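Local coordinates for protein thioredoxin reductase (Streptomyces clavuligerus, PDB 4NTD) that is an FAD-containing oxidoreductase associated with disulfide bond formation in the natural product holomycin, and resembles thioredoxin reductases, at residues V57-G62 with E100-E105; G104-V109 with V122-G127. All blocks are in the same frame, centred on the assembly; numbering follows the deposited sequence. Where two conformers were deposited one is given.

Interaction 1 of 2, residues V57-G62 with E100-E105. With FAD (flavin-adenine dinucleotide), chain C.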
ATOM      1  N   VAL A  57     -14.497   8.171 -13.979  1.00 17.60           N
ATOM      2  CA  VAL A  57     -13.847   8.277 -15.282  1.00 17.59           C
ATOM      3  C   VAL A  57     -12.341   8.345 -15.048  1.00 16.70           C
ATOM      4  O   VAL A  57     -11.874   9.150 -14.243  1.00 17.39           O
ATOM      5  CB  VAL A  57     -14.306   9.528 -16.061  1.00 18.51           C
ATOM      6  CG1 VAL A  57     -13.567   9.636 -17.391  1.00 19.32           C
ATOM      7  CG2 VAL A  57     -15.811   9.496 -16.289  1.00 19.23           C
ATOM      8  N   LEU A  58     -11.590   7.486 -15.732  1.00 16.31           N
ATOM      9  CA  LEU A  58     -10.132   7.548 -15.705  1.00 16.65           C
ATOM     10  C   LEU A  58      -9.634   8.192 -16.987  1.00 16.82           C
ATOM     11  O   LEU A  58     -10.112   7.860 -18.072  1.00 17.57           O
ATOM     12  CB  LEU A  58      -9.517   6.156 -15.581  1.00 17.34           C
ATOM     13  CG  LEU A  58      -9.872   5.359 -14.326  1.00 17.42           C
ATOM     14  CD1 LEU A  58     -11.044   4.421 -14.582  1.00 18.35           C
ATOM     15  CD2 LEU A  58      -8.654   4.596 -13.826  1.00 19.18           C
ATOM     16  N   VAL A  59      -8.682   9.112 -16.853  1.00 16.53           N
ATOM     17  CA  VAL A  59      -7.986   9.694 -17.998  1.00 16.68           C
ATOM     18  C   VAL A  59      -6.504   9.359 -17.847  1.00 16.49           C
ATOM     19  O   VAL A  59      -5.889   9.706 -16.837  1.00 17.15           O
ATOM     20  CB  VAL A  59      -8.174  11.223 -18.079  1.00 17.27           C
ATOM     21  CG1 VAL A  59      -7.573  11.766 -19.369  1.00 17.26           C
ATOM     22  CG2 VAL A  59      -9.650  11.593 -17.987  1.00 18.66           C
ATOM     23  N   ASP A  60      -5.940   8.672 -18.840  1.00 15.80           N
ATOM     24  CA  ASP A  60      -4.557   8.197 -18.763  1.00 15.98           C
ATOM     25  C   ASP A  60      -3.830   8.360 -20.095  1.00 16.42           C
ATOM     26  O   ASP A  60      -4.360   7.999 -21.144  1.00 16.76           O
ATOM     27  CB  ASP A  60      -4.519   6.731 -18.336  1.00 16.74           C
ATOM     28  CG  ASP A  60      -3.111   6.174 -18.300  1.00 16.37           C
ATOM     29  OD1 ASP A  60      -2.391   6.432 -17.314  1.00 16.30           O
ATOM     30  OD2 ASP A  60      -2.722   5.486 -19.265  1.00 18.15           O
ATOM     31  N   SER A  61      -2.606   8.879 -20.039  1.00 16.77           N
ATOM     32  CA  SER A  61      -1.842   9.204 -21.247  1.00 16.80           C
ATOM     33  C   SER A  61      -0.983   8.050 -21.792  1.00 17.80           C
ATOM     34  O   SER A  61      -0.307   8.215 -22.809  1.00 20.85           O
ATOM     35  CB  SER A  61      -0.974  10.444 -21.002  1.00 18.57           C
ATOM     36  OG  SER A  61      -0.062  10.241 -19.940  1.00 19.66           O
ATOM     37  N   GLY A  62      -1.005   6.899 -21.124  1.00 18.37           N
ATOM     38  CA  GLY A  62      -0.403   5.670 -21.654  1.00 19.60           C
ATOM     39  C   GLY A  62       1.105   5.543 -21.519  1.00 19.90           C
ATOM     40  O   GLY A  62       1.748   4.902 -22.353  1.00 21.88           O
ATOM     41  N   GLU A 100     -15.275   4.232 -16.612  1.00 18.95           N
ATOM     42  CA  GLU A 100     -15.002   4.551 -18.009  1.00 20.37           C
ATOM     43  C   GLU A 100     -13.581   5.071 -18.197  1.00 19.38           C
ATOM     44  O   GLU A 100     -13.064   5.798 -17.353  1.00 20.54           O
ATOM     45  CB  GLU A 100     -16.024   5.564 -18.509  1.00 22.99           C
ATOM     46  CG  GLU A 100     -17.432   4.994 -18.550  1.00 27.88           C
ATOM     47  CD  GLU A 100     -18.458   6.004 -19.004  1.00 31.85           C
ATOM     48  OE1 GLU A 100     -18.818   6.888 -18.199  1.00 34.53           O
ATOM     49  OE2 GLU A 100     -18.913   5.910 -20.162  1.00 36.49           O
ATOM     50  N   PHE A 101     -12.960   4.677 -19.308  1.00 18.76           N
ATOM     51  CA  PHE A 101     -11.579   5.041 -19.614  1.00 17.89           C
ATOM     52  C   PHE A 101     -11.497   5.976 -20.816  1.00 17.87           C
ATOM     53  O   PHE A 101     -12.194   5.787 -21.818  1.00 18.64           O
ATOM     54  CB  PHE A 101     -10.754   3.792 -19.933  1.00 19.42           C
ATOM     55  CG  PHE A 101     -10.315   3.014 -18.726  1.00 20.90           C
ATOM     56  CD1 PHE A 101      -9.095   3.283 -18.115  1.00 21.68           C
ATOM     57  CD2 PHE A 101     -11.101   1.987 -18.222  1.00 22.13           C
ATOM     58  CE1 PHE A 101      -8.681   2.558 -17.010  1.00 20.93           C
ATOM     59  CE2 PHE A 101     -10.690   1.255 -17.119  1.00 21.23           C
ATOM     60  CZ  PHE A 101      -9.478   1.541 -16.511  1.00 20.25           C
ATOM     61  N   ILE A 102     -10.629   6.977 -20.703  1.00 17.03           N
ATOM     62  CA  ILE A 102     -10.231   7.809 -21.829  1.00 17.68           C
ATOM     63  C   ILE A 102      -8.709   7.774 -21.918  1.00 17.94           C
ATOM     64  O   ILE A 102      -8.026   7.988 -20.910  1.00 17.73           O
ATOM     65  CB  ILE A 102     -10.672   9.279 -21.641  1.00 19.13           C
ATOM     66  CG1 ILE A 102     -12.196   9.374 -21.495  1.00 19.66           C
ATOM     67  CG2 ILE A 102     -10.193  10.140 -22.809  1.00 18.72           C
ATOM     68  CD1 ILE A 102     -12.701  10.760 -21.147  1.00 20.72           C
ATOM     69  N   ARG A 103      -8.176   7.485 -23.103  0.50 17.35           N
ATOM     70  CA  ARG A 103      -6.744   7.635 -23.329  0.50 15.47           C
ATOM     71  C   ARG A 103      -6.485   9.054 -23.818  0.50 17.25           C
ATOM     72  O   ARG A 103      -6.819   9.396 -24.949  0.50 19.21           O
ATOM     73  CB  ARG A 103      -6.207   6.624 -24.338  0.50 17.08           C
ATOM     74  CG  ARG A 103      -4.697   6.716 -24.496  0.50 18.40           C
ATOM     75  CD  ARG A 103      -4.149   5.720 -25.500  0.50 19.17           C
ATOM     76  NE  ARG A 103      -2.759   6.017 -25.846  0.50 19.24           N
ATOM     77  CZ  ARG A 103      -1.719   5.301 -25.430  0.50 20.31           C
ATOM     78  NH1 ARG A 103      -1.917   4.235 -24.669  0.50 21.76           N
ATOM     79  NH2 ARG A 103      -0.486   5.638 -25.788  0.50 18.82           N
ATOM     80  N   GLY A 104      -5.900   9.873 -22.950  1.00 16.49           N
ATOM     81  CA  GLY A 104      -5.635  11.274 -23.247  1.00 18.11           C
ATOM     82  C   GLY A 104      -4.827  11.911 -22.136  1.00 18.33           C
ATOM     83  O   GLY A 104      -4.399  11.229 -21.202  1.00 18.35           O
ATOM     84  N   GLU A 105      -4.627  13.221 -22.238  1.00 19.07           N
ATOM     85  CA  GLU A 105      -3.807  13.960 -21.284  1.00 18.53           C
ATOM     86  C   GLU A 105      -4.608  15.100 -20.671  1.00 18.78           C
ATOM     87  O   GLU A 105      -5.120  15.960 -21.387  1.00 19.18           O
ATOM     88  CB  GLU A 105      -2.555  14.518 -21.973  1.00 20.55           C
ATOM     89  CG  GLU A 105      -1.609  15.246 -21.023  1.00 23.98           C
ATOM     90  CD  GLU A 105      -0.351  15.774 -21.691  1.00 30.62           C
ATOM     91  OE1 GLU A 105      -0.042  15.371 -22.831  1.00 31.29           O
ATOM     92  OE2 GLU A 105       0.342  16.601 -21.063  1.00 35.38           O
TER
HETATM   93  PA  FAD C 402       2.743   5.074 -13.052  1.00 15.00           P
HETATM   94  O1A FAD C 402       2.717   3.569 -13.029  1.00 15.51           O
HETATM   95  O2A FAD C 402       3.932   5.759 -13.671  1.00 15.68           O
HETATM   96  O5B FAD C 402       1.423   5.578 -13.809  1.00 14.28           O
HETATM   97  C5B FAD C 402       1.173   6.968 -13.974  1.00 14.99           C
HETATM   98  C4B FAD C 402       0.241   7.141 -15.161  1.00 15.94           C
HETATM   99  O4B FAD C 402      -0.225   8.487 -15.205  1.00 15.80           O
HETATM  100  C3B FAD C 402       0.935   6.869 -16.494  1.00 16.12           C
HETATM  101  O3B FAD C 402       0.259   5.828 -17.211  1.00 16.75           O
HETATM  102  C2B FAD C 402       0.879   8.193 -17.237  1.00 17.19           C
HETATM  103  O2B FAD C 402       0.664   8.024 -18.642  1.00 18.74           O
HETATM  104  C1B FAD C 402      -0.292   8.896 -16.571  1.00 16.35           C
HETATM  105  N9A FAD C 402      -0.296  10.374 -16.626  1.00 15.52           N
HETATM  106  C8A FAD C 402       0.678  11.202 -16.205  1.00 16.31           C
HETATM  107  N7A FAD C 402       0.312  12.495 -16.384  1.00 17.06           N
HETATM  108  C5A FAD C 402      -0.920  12.498 -16.922  1.00 16.00           C
HETATM  109  C6A FAD C 402      -1.894  13.520 -17.358  1.00 16.59           C
HETATM  110  N6A FAD C 402      -1.595  14.835 -17.254  1.00 18.15           N
HETATM  111  N1A FAD C 402      -3.076  13.095 -17.865  1.00 17.33           N
HETATM  112  C2A FAD C 402      -3.381  11.785 -17.977  1.00 17.00           C
HETATM  113  N3A FAD C 402      -2.540  10.805 -17.593  1.00 15.81           N
HETATM  114  C4A FAD C 402      -1.321  11.096 -17.070  1.00 15.81           C
HETATM  115  N1  FAD C 402       8.324  -1.247  -9.264  1.00 14.43           N
HETATM  116  C2  FAD C 402       8.078  -2.504  -8.827  1.00 15.08           C
HETATM  117  O2  FAD C 402       7.309  -2.644  -7.855  1.00 15.49           O
HETATM  118  N3  FAD C 402       8.628  -3.591  -9.398  1.00 15.23           N
HETATM  119  C4  FAD C 402       9.458  -3.500 -10.453  1.00 14.87           C
HETATM  120  O4  FAD C 402       9.958  -4.525 -10.958  1.00 15.70           O
HETATM  121  C4X FAD C 402       9.772  -2.159 -11.002  1.00 14.41           C
HETATM  122  N5  FAD C 402      10.599  -1.967 -12.060  1.00 15.28           N
HETATM  123  C5X FAD C 402      10.864  -0.712 -12.512  1.00 15.23           C
HETATM  124  C6  FAD C 402      11.715  -0.544 -13.600  1.00 16.61           C
HETATM  125  C7  FAD C 402      12.006   0.725 -14.092  1.00 17.26           C
HETATM  126  C7M FAD C 402      12.933   0.883 -15.272  1.00 19.32           C
HETATM  127  C8  FAD C 402      11.401   1.919 -13.450  1.00 17.06           C
HETATM  128  C8M FAD C 402      11.709   3.303 -13.959  1.00 17.99           C
HETATM  129  C9  FAD C 402      10.549   1.760 -12.361  1.00 16.39           C
HETATM  130  C9A FAD C 402      10.255   0.488 -11.862  1.00 15.47           C
HETATM  131  N10 FAD C 402       9.387   0.298 -10.756  1.00 14.78           N
HETATM  132  C10 FAD C 402       9.137  -1.013 -10.318  1.00 14.18           C
HETATM  133  C1' FAD C 402       8.725   1.405 -10.052  1.00 14.35           C
HETATM  134  C2' FAD C 402       7.367   1.663 -10.705  1.00 14.27           C
HETATM  135  O2' FAD C 402       7.568   2.308 -11.971  1.00 15.90           O
HETATM  136  C3' FAD C 402       6.470   2.537  -9.829  1.00 14.36           C
HETATM  137  O3' FAD C 402       6.330   1.929  -8.540  1.00 15.21           O
HETATM  138  C4' FAD C 402       5.073   2.745 -10.415  1.00 14.35           C
HETATM  139  O4' FAD C 402       5.139   3.127 -11.794  1.00 16.05           O
HETATM  140  C5' FAD C 402       4.307   3.826  -9.664  1.00 14.20           C
HETATM  141  O5' FAD C 402       2.923   3.717  -9.989  1.00 13.88           O
HETATM  142  P   FAD C 402       2.008   5.017 -10.208  1.00 14.54           P
HETATM  143  O1P FAD C 402       2.327   6.025  -9.139  1.00 15.26           O
HETATM  144  O2P FAD C 402       0.593   4.533 -10.408  1.00 14.88           O
HETATM  145  O3P FAD C 402       2.571   5.697 -11.570  1.00 14.88           O
HETATM  146  O   HOH W   1       1.180   3.502 -24.804  1.00 40.47           O
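Gly104 N meets the carbonyl O of Asp60 at 3.0 Å from 56° above the carbonyl plane, a skewed end to an otherwise regular pairing of parallel strands 57-60 and 100-103. Helix 83-96 links the two in a beta-alpha-beta unit of the Rossmann-type FAD domain. Upstream, Leu58 N to Glu100 O (2.8 Å), Ile102 N to Leu58 O and Asp60 N to Ile102 O run nearly along the C=O axis. On the face carrying Leu58 and Phe101, the two side chains lie side by side and point the same way. Methyl CD1 of Leu58 sits over the Phe101 ring, 3.9 Å from its centroid, while CD2 meets CE1; Val94 of helix 83-96 packs on both residues. On the other face, Val57 CG1 touches Ile102 CD1 at 4.0 Å. Val59 turns CG1 anti to its backbone N (chi1 -173°), beside the carbonyl of Gly104. The strand ends are where the cofactor binds. Asp60, the acidic residue that characteristically ends the second strand of such folds, takes the ribose hydroxyl O3B of FAD on OD1 at 2.7 Å, and Ala38 N bonds to the same oxygen. OD2 receives Gly62 N in an Asx turn, so both carboxylate oxygens are held. Ser61 OG adds a hydrogen bond to the same ribose, 2.7 Å from FAD O2B.

Interaction 2 of 2, residues G104-V109 with V122-G127. With FAD (flavin-adenine dinucleotide), chain C.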
ATOM      1  N   GLY A 104      -5.900   9.873 -22.950  1.00 16.49           N
ATOM      2  CA  GLY A 104      -5.635  11.274 -23.247  1.00 18.11           C
ATOM      3  C   GLY A 104      -4.827  11.911 -22.136  1.00 18.33           C
ATOM      4  O   GLY A 104      -4.399  11.229 -21.202  1.00 18.35           O
ATOM      5  N   GLU A 105      -4.627  13.221 -22.238  1.00 19.07           N
ATOM      6  CA  GLU A 105      -3.807  13.960 -21.284  1.00 18.53           C
ATOM      7  C   GLU A 105      -4.608  15.100 -20.671  1.00 18.78           C
ATOM      8  O   GLU A 105      -5.120  15.960 -21.387  1.00 19.18           O
ATOM      9  CB  GLU A 105      -2.555  14.518 -21.973  1.00 20.55           C
ATOM     10  CG  GLU A 105      -1.609  15.246 -21.023  1.00 23.98           C
ATOM     11  CD  GLU A 105      -0.351  15.774 -21.691  1.00 30.62           C
ATOM     12  OE1 GLU A 105      -0.042  15.371 -22.831  1.00 31.29           O
ATOM     13  OE2 GLU A 105       0.342  16.601 -21.063  1.00 35.38           O
ATOM     14  N   VAL A 106      -4.711  15.101 -19.345  1.00 18.22           N
ATOM     15  CA  VAL A 106      -5.325  16.210 -18.624  1.00 18.44           C
ATOM     16  C   VAL A 106      -4.310  17.343 -18.550  1.00 20.19           C
ATOM     17  O   VAL A 106      -3.174  17.128 -18.122  1.00 19.72           O
ATOM     18  CB  VAL A 106      -5.736  15.804 -17.193  1.00 18.23           C
ATOM     19  CG1 VAL A 106      -6.291  17.002 -16.430  1.00 18.81           C
ATOM     20  CG2 VAL A 106      -6.754  14.670 -17.231  1.00 19.29           C
ATOM     21  N   ASP A 107      -4.704  18.542 -18.972  1.00 21.11           N
ATOM     22  CA  ASP A 107      -3.809  19.696 -18.876  1.00 23.12           C
ATOM     23  C   ASP A 107      -4.310  20.801 -17.939  1.00 21.56           C
ATOM     24  O   ASP A 107      -3.612  21.790 -17.738  1.00 24.03           O
ATOM     25  CB  ASP A 107      -3.481  20.249 -20.269  1.00 28.53           C
ATOM     26  CG  ASP A 107      -4.620  21.028 -20.886  1.00 28.78           C
ATOM     27  OD1 ASP A 107      -5.792  20.803 -20.518  1.00 31.57           O
ATOM     28  OD2 ASP A 107      -4.333  21.874 -21.758  1.00 35.11           O
ATOM     29  N   ASP A 108      -5.496  20.629 -17.354  1.00 21.65           N
ATOM     30  CA  ASP A 108      -5.991  21.578 -16.355  1.00 22.15           C
ATOM     31  C   ASP A 108      -7.062  20.962 -15.457  1.00 21.19           C
ATOM     32  O   ASP A 108      -7.896  20.181 -15.916  1.00 21.41           O
ATOM     33  CB  ASP A 108      -6.554  22.834 -17.034  1.00 24.72           C
ATOM     34  CG  ASP A 108      -6.882  23.942 -16.045  1.00 30.62           C
ATOM     35  OD1 ASP A 108      -6.066  24.203 -15.138  1.00 33.39           O
ATOM     36  OD2 ASP A 108      -7.957  24.560 -16.178  1.00 36.09           O
ATOM     37  N   VAL A 109      -7.014  21.318 -14.174  1.00 21.04           N
ATOM     38  CA  VAL A 109      -8.079  21.008 -13.222  1.00 20.87           C
ATOM     39  C   VAL A 109      -8.401  22.290 -12.451  1.00 22.30           C
ATOM     40  O   VAL A 109      -7.510  22.893 -11.852  1.00 22.87           O
ATOM     41  CB  VAL A 109      -7.669  19.898 -12.230  1.00 20.33           C
ATOM     42  CG1 VAL A 109      -8.827  19.552 -11.300  1.00 21.26           C
ATOM     43  CG2 VAL A 109      -7.203  18.654 -12.975  1.00 20.78           C
ATOM     44  N   VAL A 122     -12.298  19.180 -15.158  1.00 20.00           N
ATOM     45  CA  VAL A 122     -11.088  18.541 -15.670  1.00 19.73           C
ATOM     46  C   VAL A 122     -11.063  18.746 -17.181  1.00 20.37           C
ATOM     47  O   VAL A 122     -12.022  18.394 -17.865  1.00 21.36           O
ATOM     48  CB  VAL A 122     -11.074  17.038 -15.332  1.00 20.35           C
ATOM     49  CG1 VAL A 122      -9.855  16.353 -15.936  1.00 20.24           C
ATOM     50  CG2 VAL A 122     -11.105  16.837 -13.823  1.00 20.84           C
ATOM     51  N   ARG A 123      -9.969  19.315 -17.686  1.00 20.00           N
ATOM     52  CA  ARG A 123      -9.843  19.646 -19.107  0.50 19.61           C
ATOM     53  C   ARG A 123      -8.691  18.869 -19.742  1.00 19.64           C
ATOM     54  O   ARG A 123      -7.590  18.809 -19.189  1.00 20.40           O
ATOM     55  CB  ARG A 123      -9.636  21.156 -19.286  0.50 19.84           C
ATOM     56  CG  ARG A 123     -10.773  22.002 -18.723  0.50 20.65           C
ATOM     57  CD  ARG A 123     -10.563  23.494 -18.946  0.50 22.19           C
ATOM     58  NE  ARG A 123     -11.689  24.278 -18.438  0.50 24.91           N
ATOM     59  CZ  ARG A 123     -11.670  24.980 -17.309  0.50 28.88           C
ATOM     60  NH1 ARG A 123     -10.577  25.016 -16.561  0.50 32.29           N
ATOM     61  NH2 ARG A 123     -12.747  25.656 -16.930  0.50 33.43           N
ATOM     62  N   LEU A 124      -8.958  18.271 -20.905  1.00 19.40           N
ATOM     63  CA  LEU A 124      -7.964  17.485 -21.635  1.00 18.78           C
ATOM     64  C   LEU A 124      -7.344  18.292 -22.766  1.00 18.88           C
ATOM     65  O   LEU A 124      -7.961  19.221 -23.293  1.00 19.86           O
ATOM     66  CB  LEU A 124      -8.597  16.225 -22.238  1.00 19.61           C
ATOM     67  CG  LEU A 124      -8.809  15.010 -21.333  1.00 21.09           C
ATOM     68  CD1 LEU A 124      -9.765  15.321 -20.194  1.00 23.42           C
ATOM     69  CD2 LEU A 124      -9.320  13.839 -22.159  1.00 23.30           C
ATOM     70  N   VAL A 125      -6.127  17.912 -23.148  1.00 18.33           N
ATOM     71  CA  VAL A 125      -5.511  18.420 -24.368  1.00 18.46           C
ATOM     72  C   VAL A 125      -6.443  18.050 -25.525  1.00 20.32           C
ATOM     73  O   VAL A 125      -6.859  16.897 -25.645  1.00 20.05           O
ATOM     74  CB  VAL A 125      -4.110  17.815 -24.607  1.00 20.74           C
ATOM     75  CG1 VAL A 125      -3.542  18.284 -25.941  1.00 21.82           C
ATOM     76  CG2 VAL A 125      -3.161  18.182 -23.473  1.00 21.48           C
ATOM     77  N   GLY A 126      -6.788  19.034 -26.350  1.00 19.98           N
ATOM     78  CA  GLY A 126      -7.750  18.831 -27.432  1.00 20.95           C
ATOM     79  C   GLY A 126      -9.081  19.525 -27.199  1.00 21.95           C
ATOM     80  O   GLY A 126      -9.781  19.848 -28.157  1.00 23.44           O
ATOM     81  N   GLY A 127      -9.448  19.732 -25.934  1.00 22.37           N
ATOM     82  CA  GLY A 127     -10.639  20.521 -25.600  1.00 23.35           C
ATOM     83  C   GLY A 127     -11.739  19.834 -24.806  1.00 23.93           C
ATOM     84  O   GLY A 127     -12.632  20.510 -24.295  1.00 26.46           O
TER
HETATM   85  PA  FAD C 402       2.743   5.074 -13.052  1.00 15.00           P
HETATM   86  O1A FAD C 402       2.717   3.569 -13.029  1.00 15.51           O
HETATM   87  O2A FAD C 402       3.932   5.759 -13.671  1.00 15.68           O
HETATM   88  O5B FAD C 402       1.423   5.578 -13.809  1.00 14.28           O
HETATM   89  C5B FAD C 402       1.173   6.968 -13.974  1.00 14.99           C
HETATM   90  C4B FAD C 402       0.241   7.141 -15.161  1.00 15.94           C
HETATM   91  O4B FAD C 402      -0.225   8.487 -15.205  1.00 15.80           O
HETATM   92  C3B FAD C 402       0.935   6.869 -16.494  1.00 16.12           C
HETATM   93  O3B FAD C 402       0.259   5.828 -17.211  1.00 16.75           O
HETATM   94  C2B FAD C 402       0.879   8.193 -17.237  1.00 17.19           C
HETATM   95  O2B FAD C 402       0.664   8.024 -18.642  1.00 18.74           O
HETATM   96  C1B FAD C 402      -0.292   8.896 -16.571  1.00 16.35           C
HETATM   97  N9A FAD C 402      -0.296  10.374 -16.626  1.00 15.52           N
HETATM   98  C8A FAD C 402       0.678  11.202 -16.205  1.00 16.31           C
HETATM   99  N7A FAD C 402       0.312  12.495 -16.384  1.00 17.06           N
HETATM  100  C5A FAD C 402      -0.920  12.498 -16.922  1.00 16.00           C
HETATM  101  C6A FAD C 402      -1.894  13.520 -17.358  1.00 16.59           C
HETATM  102  N6A FAD C 402      -1.595  14.835 -17.254  1.00 18.15           N
HETATM  103  N1A FAD C 402      -3.076  13.095 -17.865  1.00 17.33           N
HETATM  104  C2A FAD C 402      -3.381  11.785 -17.977  1.00 17.00           C
HETATM  105  N3A FAD C 402      -2.540  10.805 -17.593  1.00 15.81           N
HETATM  106  C4A FAD C 402      -1.321  11.096 -17.070  1.00 15.81           C
HETATM  107  N1  FAD C 402       8.324  -1.247  -9.264  1.00 14.43           N
HETATM  108  C2  FAD C 402       8.078  -2.504  -8.827  1.00 15.08           C
HETATM  109  O2  FAD C 402       7.309  -2.644  -7.855  1.00 15.49           O
HETATM  110  N3  FAD C 402       8.628  -3.591  -9.398  1.00 15.23           N
HETATM  111  C4  FAD C 402       9.458  -3.500 -10.453  1.00 14.87           C
HETATM  112  O4  FAD C 402       9.958  -4.525 -10.958  1.00 15.70           O
HETATM  113  C4X FAD C 402       9.772  -2.159 -11.002  1.00 14.41           C
HETATM  114  N5  FAD C 402      10.599  -1.967 -12.060  1.00 15.28           N
HETATM  115  C5X FAD C 402      10.864  -0.712 -12.512  1.00 15.23           C
HETATM  116  C6  FAD C 402      11.715  -0.544 -13.600  1.00 16.61           C
HETATM  117  C7  FAD C 402      12.006   0.725 -14.092  1.00 17.26           C
HETATM  118  C7M FAD C 402      12.933   0.883 -15.272  1.00 19.32           C
HETATM  119  C8  FAD C 402      11.401   1.919 -13.450  1.00 17.06           C
HETATM  120  C8M FAD C 402      11.709   3.303 -13.959  1.00 17.99           C
HETATM  121  C9  FAD C 402      10.549   1.760 -12.361  1.00 16.39           C
HETATM  122  C9A FAD C 402      10.255   0.488 -11.862  1.00 15.47           C
HETATM  123  N10 FAD C 402       9.387   0.298 -10.756  1.00 14.78           N
HETATM  124  C10 FAD C 402       9.137  -1.013 -10.318  1.00 14.18           C
HETATM  125  C1' FAD C 402       8.725   1.405 -10.052  1.00 14.35           C
HETATM  126  C2' FAD C 402       7.367   1.663 -10.705  1.00 14.27           C
HETATM  127  O2' FAD C 402       7.568   2.308 -11.971  1.00 15.90           O
HETATM  128  C3' FAD C 402       6.470   2.537  -9.829  1.00 14.36           C
HETATM  129  O3' FAD C 402       6.330   1.929  -8.540  1.00 15.21           O
HETATM  130  C4' FAD C 402       5.073   2.745 -10.415  1.00 14.35           C
HETATM  131  O4' FAD C 402       5.139   3.127 -11.794  1.00 16.05           O
HETATM  132  C5' FAD C 402       4.307   3.826  -9.664  1.00 14.20           C
HETATM  133  O5' FAD C 402       2.923   3.717  -9.989  1.00 13.88           O
HETATM  134  P   FAD C 402       2.008   5.017 -10.208  1.00 14.54           P
HETATM  135  O1P FAD C 402       2.327   6.025  -9.139  1.00 15.26           O
HETATM  136  O2P FAD C 402       0.593   4.533 -10.408  1.00 14.88           O
HETATM  137  O3P FAD C 402       2.571   5.697 -11.570  1.00 14.88           O
HETATM  138  O   HOH W   2      -5.820  14.369 -24.657  1.00 22.03           O
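A classic beta bulge sets two residues, Asp107 and Asp108, opposite the single Arg123 in the hairpin of strands 106-112 and 119-124. Arg123 O receives Asp107 N at 2.9 Å and, weakly, Asp108 N; Arg123 N returns a bond to Asp108 O. Asp107 has CG between its backbone N and carbonyl carbon (chi1 75°). Its OD1 lies 3.0 Å from Arg123 O, two acceptors with no hydrogen bond between them. Its CB rests on Val125 CG2, the two side chains crossing at about a right angle. Asp108 instead has CG anti to its backbone N (chi1 -171°) and lies alongside Arg123. In one of the two conformers modelled for Arg123, the chain is extended from CG to NE and NH1 meets Asp108 OD2 at 2.7 Å, in a salt bridge with carboxylate and guanidinium only 12° from coplanar. An alanine at Asp108 would probably leave NH1 without this mate and the guanidinium freer to turn, although NH2 also pairs with Glu110. On the other face, Val106 CG1 touches Val122 CG1 at 3.7 Å, the side chains again crossed at about a right angle. The backbone of Val106 reads the adenine edge: its N donates to FAD N1A (3.0 Å) and its O accepts from FAD N6A (2.9 Å). Val125 N bonds to Glu105 O at 2.8 Å, just where a type II turn, with Gly126 at its third position, leads toward strand 129-132. That strand completes the antiparallel sheet, whose apolar face packs Val106 and Leu124 on Val59 of strand 56-60, Val122 on Val34 of strand 31-36, and Val109 on Leu269 of helix 264-269.

How the interactions relate
Interaction 1 and interaction 2 follow one another along the chain and share Gly104 and Glu105, the short connection between strand 100-103, at the edge of the parallel sheet, and strand 106-112, at the edge of the three-stranded antiparallel one. Their centres lie 10 Å apart, and the two sheets meet face to face there: Val59 CG1 touches Val106 CG2 at 3.7 Å, and Ile102 CG2 touches Leu124 CD2 at 3.9 Å. Both contacts border the same end of FAD. Interaction 1 supplies the side chains that hold the ribose, interaction 2 the backbone that holds the adenine, and the chain passing from one sheet to the other runs beside the adenosine half of the cofactor.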